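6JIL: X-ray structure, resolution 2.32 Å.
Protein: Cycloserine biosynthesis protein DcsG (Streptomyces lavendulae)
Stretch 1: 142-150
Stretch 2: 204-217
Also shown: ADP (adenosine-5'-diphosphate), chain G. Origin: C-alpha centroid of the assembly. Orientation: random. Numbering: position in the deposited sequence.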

# COMPACT_ATOMS: atom_id res chain seq x y z
N CYS A 142 5.57 0.38 4.75
CA CYS A 142 5.20 -0.78 3.94
C CYS A 142 6.01 -1.98 4.38
O CYS A 142 6.93 -1.86 5.20
N TYR A 143 5.66 -3.14 3.84
CA TYR A 143 6.36 -4.38 4.15
C TYR A 143 6.50 -4.63 5.65
O TYR A 143 7.55 -5.06 6.12
N SER A 144 5.43 -4.35 6.39
CA SER A 144 5.41 -4.55 7.84
C SER A 144 6.36 -3.65 8.65
O SER A 144 6.57 -3.89 9.84
N LYS A 145 6.92 -2.62 8.03
CA LYS A 145 7.84 -1.73 8.76
C LYS A 145 7.25 -1.07 10.01
O LYS A 145 6.19 -0.43 9.95
N ASP A 146 7.96 -1.20 11.12
CA ASP A 146 7.56 -0.63 12.41
C ASP A 146 6.11 -0.88 12.79
O ASP A 146 5.48 -0.05 13.45
N VAL A 147 5.59 -2.04 12.39
CA VAL A 147 4.22 -2.41 12.71
C VAL A 147 4.29 -3.39 13.87
O VAL A 147 5.08 -4.34 13.83
N GLN A 148 3.47 -3.18 14.89
CA GLN A 148 3.47 -4.07 16.05
C GLN A 148 2.10 -4.30 16.68
O GLN A 148 1.19 -3.46 16.59
N ARG A 149 1.98 -5.46 17.33
CA ARG A 149 0.76 -5.90 17.99
C ARG A 149 0.93 -5.80 19.51
O ARG A 149 1.99 -6.14 20.05
N TYR A 150 -0.10 -5.31 20.20
CA TYR A 150 -0.04 -5.17 21.65
C TYR A 150 -1.34 -5.54 22.36
O TYR A 150 -2.43 -5.32 21.84
N ALA A 204 -1.28 -14.01 8.31
CA ALA A 204 -1.14 -12.97 9.32
C ALA A 204 0.35 -12.62 9.42
O ALA A 204 1.20 -13.47 9.19
N MSE A 205 0.66 -11.38 9.77
CA MSE A 205 2.05 -10.94 9.88
C MSE A 205 2.49 -10.72 11.32
O MSE A 205 3.67 -10.88 11.66
N LEU A 206 1.54 -10.35 12.17
CA LEU A 206 1.81 -10.08 13.57
C LEU A 206 1.50 -11.31 14.44
O LEU A 206 0.33 -11.63 14.66
N MSE A 207 2.54 -11.98 14.93
CA MSE A 207 2.36 -13.16 15.76
C MSE A 207 2.03 -12.80 17.20
O MSE A 207 2.50 -11.79 17.72
N PRO A 208 1.21 -13.62 17.87
CA PRO A 208 0.83 -13.37 19.26
C PRO A 208 2.06 -13.25 20.18
O PRO A 208 2.01 -12.57 21.19
N ASP A 209 3.15 -13.91 19.80
CA ASP A 209 4.37 -13.89 20.60
C ASP A 209 5.29 -12.70 20.32
O ASP A 209 6.45 -12.71 20.73
N GLY A 210 4.79 -11.70 19.60
CA GLY A 210 5.61 -10.53 19.32
C GLY A 210 6.34 -10.54 17.99
O GLY A 210 6.86 -9.52 17.54
N THR A 211 6.38 -11.70 17.35
CA THR A 211 7.06 -11.80 16.07
C THR A 211 6.31 -11.02 14.99
O THR A 211 5.08 -11.01 14.95
N VAL A 212 7.07 -10.35 14.13
CA VAL A 212 6.48 -9.58 13.05
C VAL A 212 7.05 -10.12 11.75
O VAL A 212 8.23 -9.98 11.46
N HIS A 213 6.20 -10.78 10.96
CA HIS A 213 6.64 -11.33 9.69
C HIS A 213 6.62 -10.32 8.57
O HIS A 213 6.07 -9.22 8.70
N VAL A 214 7.23 -10.71 7.47
CA VAL A 214 7.32 -9.91 6.27
C VAL A 214 6.68 -10.81 5.19
O VAL A 214 7.01 -11.99 5.09
N PRO A 215 5.75 -10.26 4.39
CA PRO A 215 5.03 -10.99 3.33
C PRO A 215 5.83 -11.62 2.20
O PRO A 215 5.73 -11.19 1.05
N THR A 216 6.60 -12.65 2.52
CA THR A 216 7.40 -13.35 1.52
C THR A 216 6.50 -14.32 0.74
O THR A 216 5.37 -14.58 1.14
N LEU A 217 7.00 -14.85 -0.37
CA LEU A 217 6.22 -15.77 -1.21
C LEU A 217 5.52 -16.91 -0.49
O LEU A 217 4.40 -17.27 -0.85

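The two stretches form a mixed contact of modest size, burying 593 Å² summed over both sides, in which apolar side-chain contacts lie alongside two side-chain-to-backbone hydrogen bonds and ADP binds to both partners. The backbones come nearest at two places, S144 with V214 (CA to CA, 5.9 Å) and R149 with L206 (CA to CA, 6.2 Å), and each hydrogen bond lies close to one of them.

At the first, S144 points its CB toward the other stretch. With chi1 at -61° (m), its OG donates to H213 O at 2.9 Å, so the bond needs nothing from the H213 side chain, whose CB points away. The same OG lies 3.9 Å from M205 CG and 3.9 Å from P215 CD, which places the hydroxyl among carbon neighbours.

Y143 reaches the contact differently. Its CB points sideways, but chi1 of -148°, between wells, brings the ring end nearer. V214 CG2 lies over one ring face, 3.2 Å from Y143 CE2, a tight approach, and V214 is itself off-rotamer at chi1 113°. P215 CG sits 3.6 Å from Y143 CE1. Beyond the ring, Y143 OH is 3.1 Å from V214 CG1 and hydrogen-bonds water 1 at 2.8 Å; that water also donates weakly to P215 O at 3.4 Å, bridging the stretches.

V147 (t) and L206 (chi1 m, chi2 off at 16°) point toward each other's stretch and meet at V147 CG1 to L206 CD2, 4.0 Å. V212, also t and directed inward, places CG2 3.5 Å from V147 O and CG1 4.1 Å from S144 CB.

R149 is the long reach of the second site. Its chi1 to chi3 are all t, and this extended chain carries NH1 to L206 O, a hydrogen bond of 2.9 Å with an N-H...acceptor angle of 139°. The acceptor lies at the guanidinium edge, near its plane, while P208 CA lies over one face. Nearer the backbone, R149 CB touches L206 CB at 3.9 Å. Water 2 lies 3.3 Å from R149 O and 3.3 Å from M207 O and can donate a weak hydrogen bond to either, but it has more acceptors in reach than protons, so not all of them can be served together.

ADP is bound by both stretches: S144 N donates to its O3B at 2.7 Å (135°), and M205 N to its O2' at 3.2 Å (138°). The apolar pair also reaches the nucleotide, with L206 CD2 3.3 Å from ADP C1' and V147 CG1 4.0 Å from ADP O4', so the ribose rests against side chains from both stretches.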

# COMPACT_ATOMS: atom_id res chain seq x y z
CB CYS A 142 5.45 -0.53 2.44
SG CYS A 142 7.21 -0.46 1.93
CB TYR A 143 7.74 -4.32 3.48
CG TYR A 143 8.27 -5.66 3.04
CD1 TYR A 143 7.54 -6.48 2.19
CD2 TYR A 143 9.52 -6.11 3.47
CE1 TYR A 143 8.04 -7.72 1.77
CE2 TYR A 143 10.02 -7.34 3.07
CZ TYR A 143 9.28 -8.14 2.21
OH TYR A 143 9.78 -9.36 1.81
CB SER A 144 5.72 -6.01 8.17
OG SER A 144 4.76 -6.90 7.61
CB LYS A 145 8.39 -0.65 7.84
CG LYS A 145 9.50 0.15 8.51
CD LYS A 145 10.03 1.27 7.64
CE LYS A 145 11.26 1.87 8.28
NZ LYS A 145 12.25 0.79 8.59
CB ASP A 146 7.85 0.87 12.45
CG ASP A 146 9.34 1.18 12.32
OD1 ASP A 146 10.13 0.59 13.07
OD2 ASP A 146 9.72 2.01 11.47
CB VAL A 147 3.53 -3.09 11.53
CG1 VAL A 147 2.15 -3.53 11.94
CG2 VAL A 147 3.46 -2.13 10.35
CB GLN A 148 4.44 -3.55 17.13
CG GLN A 148 5.89 -3.43 16.67
CD GLN A 148 6.87 -3.17 17.81
OE1 GLN A 148 8.02 -2.80 17.58
NE2 GLN A 148 6.41 -3.37 19.04
CB ARG A 149 0.51 -7.36 17.58
CG ARG A 149 -0.69 -8.03 18.21
CD ARG A 149 -0.77 -9.46 17.71
NE ARG A 149 -1.95 -10.16 18.18
CZ ARG A 149 -2.41 -11.28 17.65
NH1 ARG A 149 -1.78 -11.84 16.63
NH2 ARG A 149 -3.51 -11.84 18.13
CB TYR A 150 0.28 -3.72 22.07
CG TYR A 150 1.55 -3.13 21.50
CD1 TYR A 150 1.56 -2.50 20.25
CD2 TYR A 150 2.74 -3.17 22.23
CE1 TYR A 150 2.74 -1.93 19.74
CE2 TYR A 150 3.91 -2.61 21.74
CZ TYR A 150 3.90 -1.99 20.50
OH TYR A 150 5.07 -1.44 20.04
CB ALA A 204 -1.67 -13.46 10.66
CB MSE A 205 2.25 -9.65 9.09
CG MSE A 205 2.07 -9.79 7.59
SE MSE A 205 3.51 -10.78 6.76
CE MSE A 205 2.56 -12.38 6.23
CB LEU A 206 0.97 -8.89 14.02
CG LEU A 206 1.37 -7.46 13.62
CD1 LEU A 206 2.39 -7.47 12.48
CD2 LEU A 206 0.13 -6.69 13.25
CB MSE A 207 3.62 -14.02 15.74
CG MSE A 207 3.99 -14.58 14.38
SE MSE A 207 2.54 -15.51 13.47
CE MSE A 207 2.12 -16.83 14.82
CB PRO A 208 -0.03 -14.58 19.61
CG PRO A 208 -0.64 -14.96 18.30
CD PRO A 208 0.53 -14.83 17.36
CB ASP A 209 5.16 -15.20 20.39
CG ASP A 209 5.89 -15.24 19.06
OD1 ASP A 209 6.57 -16.25 18.79
OD2 ASP A 209 5.79 -14.27 18.29
CB THR A 211 7.18 -13.26 15.62
OG1 THR A 211 7.76 -14.04 16.68
CG2 THR A 211 8.07 -13.37 14.38
CB VAL A 212 6.84 -8.09 13.18
CG1 VAL A 212 6.23 -7.30 12.02
CG2 VAL A 212 6.34 -7.56 14.51
CB HIS A 213 5.79 -12.54 9.30
CG HIS A 213 6.05 -13.75 10.15
ND1 HIS A 213 5.06 -14.36 10.89
CD2 HIS A 213 7.19 -14.43 10.40
CE1 HIS A 213 5.58 -15.37 11.56
NE2 HIS A 213 6.87 -15.44 11.28
CB VAL A 214 8.82 -9.56 6.02
CG1 VAL A 214 9.35 -10.22 4.77
CG2 VAL A 214 8.98 -8.07 5.99
CB PRO A 215 4.04 -9.94 2.83
CG PRO A 215 4.83 -8.70 2.95
CD PRO A 215 5.43 -8.83 4.33
CB THR A 216 8.54 -14.13 2.19
OG1 THR A 216 8.05 -14.75 3.39
CG2 THR A 216 9.68 -13.19 2.55
CB LEU A 217 7.09 -16.34 -2.33
CG LEU A 217 7.43 -15.30 -3.40
CD1 LEU A 217 8.32 -15.91 -4.47
CD2 LEU A 217 6.13 -14.79 -4.01
PB ADP G . 2.04 -2.46 5.65
O1B ADP G . 1.74 -3.92 5.03
O2B ADP G . 1.88 -1.40 4.57
O3B ADP G . 3.48 -2.44 6.19
PA ADP G . -0.23 -3.13 7.06
O1A ADP G . -1.44 -2.37 7.35
O2A ADP G . -0.50 -4.01 5.76
O3A ADP G . 1.01 -2.08 6.86
O5' ADP G . 0.10 -4.05 8.34
C5' ADP G . 1.03 -5.07 7.97
C4' ADP G . 0.51 -6.42 8.49
O4' ADP G . 0.21 -6.32 9.91
C3' ADP G . -0.78 -6.82 7.79
O3' ADP G . -0.52 -7.58 6.61
C2' ADP G . -1.53 -7.61 8.86
O2' ADP G . -1.20 -9.00 8.83
C1' ADP G . -1.09 -6.92 10.18
N9 ADP G . -2.09 -5.90 10.62
C8 ADP G . -1.95 -4.54 10.56
N7 ADP G . -2.99 -3.95 11.09
C5 ADP G . -3.86 -4.89 11.51
C6 ADP G . -5.02 -4.86 12.33
N6 ADP G . -5.61 -3.66 12.69
N1 ADP G . -5.53 -6.03 12.77
C2 ADP G . -4.97 -7.20 12.46
N3 ADP G . -3.88 -7.27 11.70
C4 ADP G . -3.30 -6.16 11.21
O HOH W 1 8.66 -10.45 -0.48
O HOH W 2 1.95 -9.45 20.01